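Local coordinates for protein anti-H(O) lectin 1 (Ulex europaeus, PDB 1FX5) that binds L-fucose-containing glycans such as the H(O) blood-group determinant, as a calcium- and manganese-containing legume lectin, at residues E64-T78 and Q223-F237. Residues are numbered along the deposited sequence; the frame is centred on the assembly and turned at random.
Unlike the reference sequence in segment 64-78: L65 (reference Val). Unlike the reference sequence in segment 223-237: T236 (reference Asn), F237 (reference Leu).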
ATOM      1  N   GLU A  64       0.913 -16.494 -13.863  1.00 30.27           N
ATOM      2  CA  GLU A  64       2.160 -15.819 -13.496  1.00 33.73           C
ATOM      3  C   GLU A  64       2.405 -15.730 -12.007  1.00 29.23           C
ATOM      4  O   GLU A  64       1.490 -15.514 -11.224  1.00 26.03           O
ATOM      5  CB  GLU A  64       2.203 -14.404 -14.049  1.00 37.49           C
ATOM      6  CG  GLU A  64       2.456 -14.349 -15.525  1.00 47.98           C
ATOM      7  CD  GLU A  64       2.619 -12.933 -15.990  1.00 53.94           C
ATOM      8  OE1 GLU A  64       3.676 -12.641 -16.595  1.00 55.59           O
ATOM      9  OE2 GLU A  64       1.701 -12.111 -15.719  1.00 56.74           O
ATOM     10  N   LEU A  65       3.684 -15.723 -11.676  1.00 28.59           N
ATOM     11  CA  LEU A  65       4.165 -15.648 -10.313  1.00 26.81           C
ATOM     12  C   LEU A  65       5.102 -14.425 -10.187  1.00 23.97           C
ATOM     13  O   LEU A  65       5.966 -14.211 -11.043  1.00 23.18           O
ATOM     14  CB  LEU A  65       4.896 -16.968 -10.017  1.00 27.30           C
ATOM     15  CG  LEU A  65       5.568 -17.245  -8.674  1.00 30.86           C
ATOM     16  CD1 LEU A  65       4.603 -16.988  -7.523  1.00 30.83           C
ATOM     17  CD2 LEU A  65       6.053 -18.703  -8.663  1.00 32.41           C
ATOM     18  N   ALA A  66       4.923 -13.605  -9.151  1.00 21.70           N
ATOM     19  CA  ALA A  66       5.784 -12.427  -8.974  1.00 19.55           C
ATOM     20  C   ALA A  66       7.158 -12.687  -8.316  1.00 18.86           C
ATOM     21  O   ALA A  66       7.371 -13.707  -7.670  1.00 20.51           O
ATOM     22  CB  ALA A  66       5.029 -11.349  -8.197  1.00 17.44           C
ATOM     23  N   SER A  67       8.116 -11.809  -8.590  1.00 16.30           N
ATOM     24  CA  SER A  67       9.453 -11.909  -8.021  1.00 14.79           C
ATOM     25  C   SER A  67       9.509 -10.747  -7.009  1.00 18.83           C
ATOM     26  O   SER A  67       8.785  -9.741  -7.170  1.00 16.59           O
ATOM     27  CB  SER A  67      10.513 -11.675  -9.095  1.00 15.55           C
ATOM     28  OG  SER A  67      10.618 -12.790  -9.953  1.00 20.63           O
ATOM     29  N   PHE A  68      10.305 -10.887  -5.949  1.00 17.10           N
ATOM     30  CA  PHE A  68      10.400  -9.814  -4.966  1.00 16.80           C
ATOM     31  C   PHE A  68      11.745  -9.776  -4.275  1.00 17.28           C
ATOM     32  O   PHE A  68      12.526 -10.747  -4.320  1.00 18.21           O
ATOM     33  CB  PHE A  68       9.245  -9.874  -3.929  1.00 15.85           C
ATOM     34  CG  PHE A  68       9.355 -11.006  -2.904  1.00 20.57           C
ATOM     35  CD1 PHE A  68       8.553 -12.142  -3.008  1.00 21.39           C
ATOM     36  CD2 PHE A  68      10.222 -10.909  -1.815  1.00 18.92           C
ATOM     37  CE1 PHE A  68       8.609 -13.163  -2.042  1.00 22.11           C
ATOM     38  CE2 PHE A  68      10.283 -11.919  -0.858  1.00 18.94           C
ATOM     39  CZ  PHE A  68       9.476 -13.046  -0.971  1.00 19.38           C
ATOM     40  N   ILE A  69      12.023  -8.638  -3.661  1.00 16.37           N
ATOM     41  CA  ILE A  69      13.259  -8.449  -2.936  1.00 20.02           C
ATOM     42  C   ILE A  69      12.925  -7.535  -1.775  1.00 19.72           C
ATOM     43  O   ILE A  69      12.119  -6.626  -1.919  1.00 16.81           O
ATOM     44  CB  ILE A  69      14.354  -7.811  -3.796  1.00 23.39           C
ATOM     45  CG1 ILE A  69      15.639  -7.676  -2.995  1.00 24.29           C
ATOM     46  CG2 ILE A  69      13.953  -6.430  -4.206  1.00 23.52           C
ATOM     47  CD1 ILE A  69      16.751  -7.036  -3.780  1.00 30.79           C
ATOM     48  N   THR A  70      13.475  -7.827  -0.604  1.00 18.72           N
ATOM     49  CA  THR A  70      13.234  -7.016   0.582  1.00 17.51           C
ATOM     50  C   THR A  70      14.549  -6.945   1.373  1.00 18.87           C
ATOM     51  O   THR A  70      15.385  -7.870   1.308  1.00 16.96           O
ATOM     52  CB  THR A  70      12.102  -7.618   1.466  1.00 18.17           C
ATOM     53  OG1 THR A  70      11.673  -6.662   2.440  1.00 17.45           O
ATOM     54  CG2 THR A  70      12.569  -8.866   2.200  1.00 17.70           C
ATOM     55  N   SER A  71      14.769  -5.826   2.053  1.00 17.18           N
ATOM     56  CA  SER A  71      15.973  -5.657   2.850  1.00 19.10           C
ATOM     57  C   SER A  71      15.622  -4.816   4.077  1.00 18.38           C
ATOM     58  O   SER A  71      14.742  -3.941   4.015  1.00 16.41           O
ATOM     59  CB  SER A  71      17.098  -5.000   2.029  1.00 19.35           C
ATOM     60  OG  SER A  71      16.690  -3.748   1.528  1.00 23.29           O
ATOM     61  N   PHE A  72      16.279  -5.116   5.195  1.00 17.09           N
ATOM     62  CA  PHE A  72      16.063  -4.411   6.454  1.00 16.33           C
ATOM     63  C   PHE A  72      17.227  -4.663   7.415  1.00 17.43           C
ATOM     64  O   PHE A  72      17.998  -5.625   7.257  1.00 17.15           O
ATOM     65  CB  PHE A  72      14.730  -4.848   7.106  1.00 14.63           C
ATOM     66  CG  PHE A  72      14.653  -6.322   7.423  1.00 15.79           C
ATOM     67  CD1 PHE A  72      15.086  -6.808   8.650  1.00 16.54           C
ATOM     68  CD2 PHE A  72      14.174  -7.226   6.482  1.00 15.64           C
ATOM     69  CE1 PHE A  72      15.050  -8.171   8.940  1.00 17.48           C
ATOM     70  CE2 PHE A  72      14.131  -8.598   6.761  1.00 20.78           C
ATOM     71  CZ  PHE A  72      14.571  -9.076   7.988  1.00 18.20           C
ATOM     72  N   SER A  73      17.378  -3.773   8.388  1.00 18.50           N
ATOM     73  CA  SER A  73      18.425  -3.878   9.402  1.00 17.58           C
ATOM     74  C   SER A  73      17.725  -4.088  10.747  1.00 18.49           C
ATOM     75  O   SER A  73      16.684  -3.468  11.014  1.00 18.82           O
ATOM     76  CB  SER A  73      19.252  -2.590   9.448  1.00 19.24           C
ATOM     77  OG  SER A  73      19.948  -2.406   8.224  1.00 23.77           O
ATOM     78  N   PHE A  74      18.291  -4.931  11.602  1.00 16.04           N
ATOM     79  CA  PHE A  74      17.671  -5.174  12.898  1.00 16.68           C
ATOM     80  C   PHE A  74      18.752  -5.370  13.995  1.00 19.52           C
ATOM     81  O   PHE A  74      19.958  -5.462  13.701  1.00 19.60           O
ATOM     82  CB  PHE A  74      16.745  -6.415  12.797  1.00 12.03           C
ATOM     83  CG  PHE A  74      17.473  -7.747  12.906  1.00 14.35           C
ATOM     84  CD1 PHE A  74      17.653  -8.363  14.133  1.00 15.67           C
ATOM     85  CD2 PHE A  74      17.973  -8.373  11.783  1.00 15.95           C
ATOM     86  CE1 PHE A  74      18.325  -9.577  14.245  1.00 16.55           C
ATOM     87  CE2 PHE A  74      18.643  -9.588  11.877  1.00 18.82           C
ATOM     88  CZ  PHE A  74      18.822 -10.193  13.116  1.00 17.96           C
ATOM     89  N   PHE A  75      18.330  -5.326  15.254  1.00 18.80           N
ATOM     90  CA  PHE A  75      19.239  -5.526  16.375  1.00 20.50           C
ATOM     91  C   PHE A  75      18.390  -6.064  17.532  1.00 21.95           C
ATOM     92  O   PHE A  75      17.156  -5.953  17.515  1.00 19.27           O
ATOM     93  CB  PHE A  75      20.057  -4.262  16.727  1.00 19.07           C
ATOM     94  CG  PHE A  75      19.257  -3.164  17.366  1.00 22.76           C
ATOM     95  CD1 PHE A  75      18.530  -2.268  16.589  1.00 23.33           C
ATOM     96  CD2 PHE A  75      19.253  -3.006  18.745  1.00 21.76           C
ATOM     97  CE1 PHE A  75      17.806  -1.230  17.176  1.00 22.27           C
ATOM     98  CE2 PHE A  75      18.537  -1.975  19.337  1.00 25.09           C
ATOM     99  CZ  PHE A  75      17.810  -1.082  18.547  1.00 24.40           C
ATOM    100  N   MET A  76      19.033  -6.741  18.476  1.00 22.54           N
ATOM    101  CA  MET A  76      18.334  -7.307  19.624  1.00 22.90           C
ATOM    102  C   MET A  76      19.011  -6.824  20.904  1.00 22.82           C
ATOM    103  O   MET A  76      20.219  -6.621  20.926  1.00 20.58           O
ATOM    104  CB  MET A  76      18.424  -8.844  19.579  1.00 20.48           C
ATOM    105  CG  MET A  76      18.178  -9.468  18.219  1.00 21.14           C
ATOM    106  SD  MET A  76      18.230 -11.271  18.211  1.00 20.62           S
ATOM    107  CE  MET A  76      20.009 -11.627  18.160  1.00 18.87           C
ATOM    108  N   GLU A  77      18.241  -6.706  21.981  1.00 26.75           N
ATOM    109  CA  GLU A  77      18.777  -6.261  23.268  1.00 28.04           C
ATOM    110  C   GLU A  77      18.309  -7.217  24.337  1.00 27.68           C
ATOM    111  O   GLU A  77      17.149  -7.637  24.322  1.00 25.57           O
ATOM    112  CB  GLU A  77      18.279  -4.869  23.608  1.00 30.98           C
ATOM    113  CG  GLU A  77      18.443  -3.905  22.481  1.00 41.23           C
ATOM    114  CD  GLU A  77      19.002  -2.597  22.944  1.00 46.91           C
ATOM    115  OE1 GLU A  77      20.243  -2.544  23.148  1.00 48.88           O
ATOM    116  OE2 GLU A  77      18.198  -1.640  23.098  1.00 47.16           O
ATOM    117  N   THR A  78      19.183  -7.519  25.290  1.00 29.82           N
ATOM    118  CA  THR A  78      18.831  -8.430  26.367  1.00 32.20           C
ATOM    119  C   THR A  78      19.599  -8.169  27.664  1.00 35.39           C
ATOM    120  O   THR A  78      20.742  -7.724  27.638  1.00 35.21           O
ATOM    121  CB  THR A  78      19.065  -9.898  25.932  1.00 30.92           C
ATOM    122  OG1 THR A  78      18.564 -10.790  26.938  1.00 30.94           O
ATOM    123  CG2 THR A  78      20.535 -10.170  25.716  1.00 30.25           C
ATOM    124  N   GLN A 223      14.148 -13.231  28.387  1.00 20.89           N
ATOM    125  CA  GLN A 223      13.627 -12.163  27.567  1.00 20.27           C
ATOM    126  C   GLN A 223      14.613 -11.322  26.806  1.00 20.13           C
ATOM    127  O   GLN A 223      15.680 -11.005  27.296  1.00 22.56           O
ATOM    128  CB  GLN A 223      12.742 -11.230  28.394  1.00 19.14           C
ATOM    129  CG  GLN A 223      11.534 -11.907  29.026  1.00 20.98           C
ATOM    130  CD  GLN A 223      10.604 -10.900  29.698  1.00 24.69           C
ATOM    131  OE1 GLN A 223      11.027  -9.806  30.087  1.00 22.98           O
ATOM    132  NE2 GLN A 223       9.334 -11.256  29.816  1.00 20.60           N
ATOM    133  N   ALA A 224      14.206 -10.949  25.600  1.00 20.41           N
ATOM    134  CA  ALA A 224      14.996 -10.119  24.703  1.00 19.14           C
ATOM    135  C   ALA A 224      14.009  -9.393  23.784  1.00 18.37           C
ATOM    136  O   ALA A 224      12.899  -9.890  23.532  1.00 19.45           O
ATOM    137  CB  ALA A 224      15.950 -10.969  23.885  1.00 18.15           C
ATOM    138  N   THR A 225      14.355  -8.179  23.377  1.00 17.06           N
ATOM    139  CA  THR A 225      13.499  -7.408  22.493  1.00 19.00           C
ATOM    140  C   THR A 225      14.164  -7.461  21.087  1.00 20.06           C
ATOM    141  O   THR A 225      15.389  -7.544  20.980  1.00 18.71           O
ATOM    142  CB  THR A 225      13.298  -5.969  23.026  1.00 23.60           C
ATOM    143  OG1 THR A 225      12.435  -5.243  22.129  1.00 29.22           O
ATOM    144  CG2 THR A 225      14.636  -5.253  23.163  1.00 22.50           C
ATOM    145  N   HIS A 226      13.354  -7.496  20.025  1.00 19.55           N
ATOM    146  CA  HIS A 226      13.852  -7.565  18.646  1.00 17.67           C
ATOM    147  C   HIS A 226      13.345  -6.315  17.952  1.00 18.83           C
ATOM    148  O   HIS A 226      12.132  -6.107  17.876  1.00 19.29           O
ATOM    149  CB  HIS A 226      13.324  -8.855  17.989  1.00 17.32           C
ATOM    150  CG  HIS A 226      13.680 -10.095  18.752  1.00 16.75           C
ATOM    151  ND1 HIS A 226      12.904 -10.581  19.785  1.00 17.00           N
ATOM    152  CD2 HIS A 226      14.776 -10.890  18.698  1.00 18.38           C
ATOM    153  CE1 HIS A 226      13.511 -11.618  20.341  1.00 19.89           C
ATOM    154  NE2 HIS A 226      14.650 -11.828  19.701  1.00 19.22           N
ATOM    155  N   GLU A 227      14.272  -5.535  17.388  1.00 20.48           N
ATOM    156  CA  GLU A 227      13.957  -4.277  16.708  1.00 20.94           C
ATOM    157  C   GLU A 227      14.422  -4.048  15.267  1.00 20.59           C
ATOM    158  O   GLU A 227      15.563  -4.332  14.917  1.00 18.57           O
ATOM    159  CB  GLU A 227      14.469  -3.161  17.613  1.00 23.49           C
ATOM    160  CG  GLU A 227      13.758  -3.210  18.952  1.00 33.39           C
ATOM    161  CD  GLU A 227      14.502  -2.539  20.069  1.00 37.61           C
ATOM    162  OE1 GLU A 227      13.952  -1.606  20.656  1.00 44.52           O
ATOM    163  OE2 GLU A 227      15.619  -2.962  20.405  1.00 45.93           O
ATOM    164  N   VAL A 228      13.533  -3.486  14.456  1.00 16.00           N
ATOM    165  CA  VAL A 228      13.822  -3.211  13.058  1.00 16.40           C
ATOM    166  C   VAL A 228      14.036  -1.720  12.882  1.00 17.22           C
ATOM    167  O   VAL A 228      13.221  -0.913  13.354  1.00 17.20           O
ATOM    168  CB  VAL A 228      12.664  -3.702  12.137  1.00 16.89           C
ATOM    169  CG1 VAL A 228      12.961  -3.366  10.680  1.00 11.32           C
ATOM    170  CG2 VAL A 228      12.468  -5.223  12.290  1.00 14.48           C
ATOM    171  N   LEU A 229      15.111  -1.365  12.171  1.00 17.39           N
ATOM    172  CA  LEU A 229      15.468   0.028  11.919  1.00 19.88           C
ATOM    173  C   LEU A 229      14.910   0.678  10.642  1.00 22.09           C
ATOM    174  O   LEU A 229      14.673   1.888  10.604  1.00 22.31           O
ATOM    175  CB  LEU A 229      16.993   0.165  11.928  1.00 19.00           C
ATOM    176  CG  LEU A 229      17.720  -0.094  13.245  1.00 22.40           C
ATOM    177  CD1 LEU A 229      19.170  -0.352  12.950  1.00 22.20           C
ATOM    178  CD2 LEU A 229      17.564   1.079  14.199  1.00 23.21           C
ATOM    179  N   ASN A 230      14.825  -0.096   9.568  1.00 22.30           N
ATOM    180  CA  ASN A 230      14.313   0.410   8.301  1.00 21.98           C
ATOM    181  C   ASN A 230      13.808  -0.776   7.516  1.00 21.37           C
ATOM    182  O   ASN A 230      14.047  -1.931   7.904  1.00 20.49           O
ATOM    183  CB  ASN A 230      15.398   1.140   7.510  1.00 23.46           C
ATOM    184  CG  ASN A 230      16.711   0.388   7.491  1.00 26.83           C
ATOM    185  OD1 ASN A 230      16.780  -0.778   7.105  1.00 28.65           O
ATOM    186  ND2 ASN A 230      17.763   1.050   7.949  1.00 31.96           N
ATOM    187  N   TRP A 231      13.201  -0.499   6.373  1.00 18.93           N
ATOM    188  CA  TRP A 231      12.661  -1.568   5.565  1.00 18.56           C
ATOM    189  C   TRP A 231      12.385  -1.109   4.150  1.00 18.56           C
ATOM    190  O   TRP A 231      11.767  -0.061   3.945  1.00 20.38           O
ATOM    191  CB  TRP A 231      11.343  -2.006   6.217  1.00 19.65           C
ATOM    192  CG  TRP A 231      10.635  -3.181   5.618  1.00 19.03           C
ATOM    193  CD1 TRP A 231      11.182  -4.189   4.855  1.00 17.84           C
ATOM    194  CD2 TRP A 231       9.255  -3.519   5.806  1.00 18.43           C
ATOM    195  NE1 TRP A 231      10.221  -5.133   4.570  1.00 17.89           N
ATOM    196  CE2 TRP A 231       9.033  -4.750   5.142  1.00 19.34           C
ATOM    197  CE3 TRP A 231       8.189  -2.908   6.481  1.00 17.00           C
ATOM    198  CZ2 TRP A 231       7.781  -5.383   5.137  1.00 18.02           C
ATOM    199  CZ3 TRP A 231       6.946  -3.535   6.476  1.00 12.58           C
ATOM    200  CH2 TRP A 231       6.755  -4.762   5.808  1.00 14.81           C
ATOM    201  N   TYR A 232      12.819  -1.913   3.187  1.00 16.32           N
ATOM    202  CA  TYR A 232      12.623  -1.632   1.775  1.00 17.79           C
ATOM    203  C   TYR A 232      12.009  -2.904   1.175  1.00 19.80           C
ATOM    204  O   TYR A 232      12.475  -4.015   1.493  1.00 16.46           O
ATOM    205  CB  TYR A 232      13.959  -1.306   1.105  1.00 19.60           C
ATOM    206  CG  TYR A 232      13.898  -1.381  -0.399  1.00 28.88           C
ATOM    207  CD1 TYR A 232      13.412  -0.315  -1.153  1.00 32.71           C
ATOM    208  CD2 TYR A 232      14.321  -2.529  -1.074  1.00 34.33           C
ATOM    209  CE1 TYR A 232      13.356  -0.383  -2.540  1.00 36.49           C
ATOM    210  CE2 TYR A 232      14.268  -2.618  -2.466  1.00 37.39           C
ATOM    211  CZ  TYR A 232      13.785  -1.541  -3.194  1.00 40.19           C
ATOM    212  OH  TYR A 232      13.738  -1.616  -4.578  1.00 43.32           O
ATOM    213  N   PHE A 233      11.006  -2.745   0.299  1.00 16.52           N
ATOM    214  CA  PHE A 233      10.340  -3.885  -0.334  1.00 18.09           C
ATOM    215  C   PHE A 233       9.856  -3.565  -1.730  1.00 22.02           C
ATOM    216  O   PHE A 233       9.273  -2.500  -1.960  1.00 21.73           O
ATOM    217  CB  PHE A 233       9.113  -4.298   0.492  1.00 18.60           C
ATOM    218  CG  PHE A 233       8.323  -5.436  -0.107  1.00 19.42           C
ATOM    219  CD1 PHE A 233       8.606  -6.750   0.239  1.00 19.93           C
ATOM    220  CD2 PHE A 233       7.296  -5.192  -1.025  1.00 22.25           C
ATOM    221  CE1 PHE A 233       7.883  -7.821  -0.320  1.00 18.31           C
ATOM    222  CE2 PHE A 233       6.567  -6.248  -1.587  1.00 19.64           C
ATOM    223  CZ  PHE A 233       6.866  -7.568  -1.233  1.00 18.14           C
ATOM    224  N   THR A 234      10.024  -4.514  -2.647  1.00 20.74           N
ATOM    225  CA  THR A 234       9.587  -4.328  -4.013  1.00 21.89           C
ATOM    226  C   THR A 234       9.219  -5.662  -4.672  1.00 23.38           C
ATOM    227  O   THR A 234       9.939  -6.670  -4.510  1.00 21.53           O
ATOM    228  CB  THR A 234      10.649  -3.558  -4.852  1.00 24.54           C
ATOM    229  OG1 THR A 234      10.279  -3.559  -6.233  1.00 27.23           O
ATOM    230  CG2 THR A 234      11.965  -4.222  -4.767  1.00 27.92           C
ATOM    231  N   SER A 235       8.045  -5.704  -5.312  1.00 22.81           N
ATOM    232  CA  SER A 235       7.582  -6.912  -5.999  1.00 24.73           C
ATOM    233  C   SER A 235       7.128  -6.508  -7.383  1.00 27.40           C
ATOM    234  O   SER A 235       6.621  -5.380  -7.594  1.00 23.98           O
ATOM    235  CB  SER A 235       6.444  -7.622  -5.276  1.00 26.54           C
ATOM    236  OG  SER A 235       5.313  -6.785  -5.160  1.00 31.90           O
ATOM    237  N   THR A 236       7.272  -7.444  -8.316  1.00 25.94           N
ATOM    238  CA  THR A 236       6.887  -7.206  -9.694  1.00 26.00           C
ATOM    239  C   THR A 236       6.677  -8.541 -10.423  1.00 29.52           C
ATOM    240  O   THR A 236       7.220  -9.583 -10.017  1.00 26.94           O
ATOM    241  CB  THR A 236       8.010  -6.419 -10.421  1.00 22.84           C
ATOM    242  OG1 THR A 236       7.612  -6.120 -11.759  1.00 24.80           O
ATOM    243  CG2 THR A 236       9.280  -7.246 -10.504  1.00 20.73           C
ATOM    244  N   PHE A 237       5.826  -8.512 -11.450  1.00 29.73           N
ATOM    245  CA  PHE A 237       5.533  -9.692 -12.265  1.00 32.46           C
ATOM    246  C   PHE A 237       6.402  -9.564 -13.532  1.00 36.42           C
ATOM    247  O   PHE A 237       6.694 -10.541 -14.225  1.00 38.23           O
ATOM    248  CB  PHE A 237       4.074  -9.704 -12.698  1.00 25.86           C
ATOM    249  CG  PHE A 237       3.138 -10.231 -11.674  1.00 25.69           C
ATOM    250  CD1 PHE A 237       2.886 -11.588 -11.589  1.00 25.48           C
ATOM    251  CD2 PHE A 237       2.468  -9.378 -10.836  1.00 22.39           C
ATOM    252  CE1 PHE A 237       1.960 -12.078 -10.689  1.00 26.02           C
ATOM    253  CE2 PHE A 237       1.547  -9.858  -9.938  1.00 24.77           C
ATOM    254  CZ  PHE A 237       1.292 -11.209  -9.859  1.00 21.24           C
TER
HETATM  255  O   HOH W   1       8.212 -12.628 -12.043  1.00 31.99           O
HETATM  256  O   HOH W   2      19.155  -1.981   5.195  1.00 43.40           O
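The F75 ring takes E227 over one face, with E227 CB 4.2 Å from the ring centroid in a CH-pi contact, while CD2 of L229 meets its edge near CE1. F75 CG sits between its backbone N and carbonyl carbon (chi1 71°), which swings the ring across onto E227. OE2 of E227 ends 3.3 Å from CE2 of F75; it is buried without a polar partner, and OE2 of E77 lies 4.0 Å from it, so the E227 carboxylate may have a raised pKa. At the other end, A66 CB stands almost over the centre of the F237 ring, with E64 O at the ring's edge. H226 receives M76 SD at its edge, 3.5 Å from CD2.

In the middle, the W231 indole directs NE1 at T70 OG1 nearly in the ring plane, in a bent bond (138° at the hydrogen). T70 OG1 donates a hydrogen bond to Y232 O, which also accepts from S71 N, so the hydroxyl links strand 64-78 to two adjacent residues of the other strand.

The backbones run antiparallel with regular hydrogen-bonded pairs from S67–T236 to S71–Y232. L229, with helix-like backbone (psi -37°), is the extra residue opposite S73; S73 O takes L229 N and the register moves by one, a beta bulge within a continuous strand. Pairing is regular again at F75–E227 and E77–T225.

These are adjacent strands of the legume-lectin jelly roll. F68, T70, F74 and W231 pack inward on strand 88-94, F72 and W231 meet F214, and strand 168-175 hydrogen-bonds along the other edge of strand 64-78.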